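Local structure of YfkN protein (Bacillus subtilis subsp. subtilis, 3GVE) at residues I93-A98 with E322-T327. The protein belongs to the calcineurin-like phosphoesterase family and has an alpha/beta fold with a manganese and a magnesium ion bound side by side. Numbering follows the deposited sequence. Where two conformers were deposited one is given.
Sequences ISVMNA and ETVTNT
T327 presses its methyl group against the helical turn that runs from S94 to A98. With OG1 beside the backbone N (chi1 -57°), CG2 falls anti to that nitrogen and reaches the main chain of the other helix, 3.6 Å from S94 O, with the CB of S94 and CG2 of V95 each 4.0 Å away. The other branch, OG1, lies beside the methyl of A98, its CB 3.6 Å off, yet the hydroxyl spends its proton at home: OG1 donates to T323 O one turn back, at 2.6 Å, with a C=O...donor angle of 159°. That carbonyl also accepts from T327 N, so one oxygen takes two bonds. Threonine suits this place because it turns a methyl to the neighbour while its own helix satisfies its hydroxyl.

A98 has a side chain short enough to let T323 close in as well, CG2 of T323 lying 3.6 Å from CB of A98. Between the two buried valines the contact is apolar: V95 and V324 cross obliquely, with CG1 of V95 4.1 Å from CG2 of V324. Both valines also touch helix 40-53, V95 on L40 and V324 on A41 and A44, so that helix packs against the same seam.

Further out, N321 OD1 accepts from V324 N at the start of helix 322-340, while N97 ties helix 91-98 to the following chain, its OD1 accepting from D126 N and its ND2 donating to G124 O. The axes of segments 93-98 and 322-327 approach to 9.3 Å, and their directions differ by 146°, roughly antiparallel. This is plain helix-helix packing through small (S94, A98) and beta-branched (V95, T323, V324, T327) side chains, joining the C-terminal helix to a helix within the calcineurin-like phosphoesterase region of the alpha/beta fold.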
loop_
_atom_site.group_PDB
_atom_site.type_symbol
_atom_site.label_atom_id
_atom_site.label_comp_id
_atom_site.label_asym_id
_atom_site.label_seq_id
_atom_site.Cartn_x
_atom_site.Cartn_y
_atom_site.Cartn_z
ATOM N N ILE A 93 -15.901 -3.928 -13.115
ATOM C CA ILE A 93 -16.722 -5.051 -13.544
ATOM C C ILE A 93 -16.814 -5.145 -15.078
ATOM O O ILE A 93 -16.791 -6.230 -15.620
ATOM C CB ILE A 93 -18.120 -5.017 -12.877
ATOM C CG1 ILE A 93 -17.984 -5.122 -11.338
ATOM C CG2 ILE A 93 -19.037 -6.131 -13.437
ATOM C CD1 ILE A 93 -17.293 -6.423 -10.839
ATOM N N SER A 94 -16.891 -4.011 -15.772
ATOM C CA SER A 94 -16.824 -4.052 -17.268
ATOM C C SER A 94 -15.581 -4.719 -17.771
ATOM O O SER A 94 -15.647 -5.449 -18.763
ATOM C CB SER A 94 -16.918 -2.666 -17.861
ATOM O OG SER A 94 -18.090 -1.993 -17.438
ATOM N N VAL A 95 -14.446 -4.480 -17.116
ATOM C CA VAL A 95 -13.206 -5.171 -17.517
ATOM C C VAL A 95 -13.306 -6.688 -17.308
ATOM O O VAL A 95 -12.942 -7.500 -18.140
ATOM C CB VAL A 95 -11.967 -4.616 -16.754
ATOM C CG1 VAL A 95 -10.742 -5.402 -17.051
ATOM C CG2 VAL A 95 -11.736 -3.128 -17.170
HETATM N N MSE A 96 -13.827 -7.074 -16.146
HETATM C CA MSE A 96 -13.997 -8.494 -15.795
HETATM C C MSE A 96 -14.951 -9.219 -16.772
HETATM O O MSE A 96 -14.748 -10.348 -17.135
HETATM C CB MSE A 96 -14.504 -8.668 -14.347
HETATM C CG MSE A 96 -13.740 -7.863 -13.280
HETATM SE SE MSE A 96 -11.790 -7.997 -13.316
HETATM C CE MSE A 96 -11.565 -9.579 -12.169
ATOM N N ASN A 97 -15.970 -8.497 -17.221
ATOM C CA ASN A 97 -16.963 -8.974 -18.161
ATOM C C ASN A 97 -16.256 -9.191 -19.515
ATOM O O ASN A 97 -16.422 -10.190 -20.191
ATOM C CB ASN A 97 -18.123 -7.993 -18.325
ATOM C CG ASN A 97 -19.124 -8.058 -17.151
ATOM O OD1 ASN A 97 -19.097 -8.987 -16.334
ATOM N ND2 ASN A 97 -20.006 -7.095 -17.113
ATOM N N ALA A 98 -15.437 -8.212 -19.886
ATOM C CA ALA A 98 -14.722 -8.255 -21.163
ATOM C C ALA A 98 -13.714 -9.400 -21.208
ATOM O O ALA A 98 -13.490 -9.976 -22.246
ATOM C CB ALA A 98 -14.045 -6.920 -21.452
ATOM N N GLU A 322 -4.887 -5.532 -24.874
ATOM C CA GLU A 322 -5.790 -4.582 -25.518
ATOM C C GLU A 322 -7.233 -4.613 -24.999
ATOM O O GLU A 322 -7.885 -3.596 -25.013
ATOM C CB GLU A 322 -5.787 -4.754 -27.047
ATOM C CG GLU A 322 -4.442 -4.501 -27.688
ATOM C CD GLU A 322 -4.451 -4.695 -29.200
ATOM O OE1 GLU A 322 -5.507 -5.022 -29.771
ATOM O OE2 GLU A 322 -3.375 -4.506 -29.803
ATOM N N THR A 323 -7.725 -5.770 -24.561
ATOM C CA THR A 323 -9.107 -5.839 -24.159
ATOM C C THR A 323 -9.260 -5.012 -22.860
ATOM O O THR A 323 -10.248 -4.316 -22.668
ATOM C CB THR A 323 -9.566 -7.286 -23.936
ATOM O OG1 THR A 323 -9.505 -7.989 -25.183
ATOM C CG2 THR A 323 -11.013 -7.426 -23.359
ATOM N N VAL A 324 -8.273 -5.128 -21.976
ATOM C CA VAL A 324 -8.291 -4.348 -20.745
ATOM C C VAL A 324 -8.189 -2.863 -21.047
ATOM O O VAL A 324 -8.997 -2.097 -20.591
ATOM C CB VAL A 324 -7.178 -4.770 -19.762
ATOM C CG1 VAL A 324 -7.178 -3.846 -18.549
ATOM C CG2 VAL A 324 -7.410 -6.230 -19.327
ATOM N N THR A 325 -7.188 -2.481 -21.834
ATOM C CA THR A 325 -6.970 -1.079 -22.135
ATOM C C THR A 325 -8.177 -0.449 -22.805
ATOM O O THR A 325 -8.610 0.606 -22.401
ATOM C CB THR A 325 -5.708 -0.865 -23.001
ATOM O OG1 THR A 325 -4.584 -1.408 -22.319
ATOM C CG2 THR A 325 -5.458 0.604 -23.241
ATOM N N ASN A 326 -8.712 -1.111 -23.823
ATOM C CA ASN A 326 -9.846 -0.564 -24.551
ATOM C C ASN A 326 -11.073 -0.394 -23.652
ATOM O O ASN A 326 -11.797 0.571 -23.740
ATOM C CB ASN A 326 -10.206 -1.449 -25.754
ATOM C CG ASN A 326 -9.219 -1.319 -26.906
ATOM O OD1 ASN A 326 -8.375 -0.444 -26.909
ATOM N ND2 ASN A 326 -9.324 -2.206 -27.871
ATOM N N THR A 327 -11.289 -1.360 -22.776
ATOM C CA THR A 327 -12.460 -1.349 -21.929
ATOM C C THR A 327 -12.391 -0.256 -20.863
ATOM O O THR A 327 -13.343 0.438 -20.633
ATOM C CB THR A 327 -12.666 -2.735 -21.287
ATOM O OG1 THR A 327 -12.762 -3.709 -22.327
ATOM C CG2 THR A 327 -13.949 -2.774 -20.487
#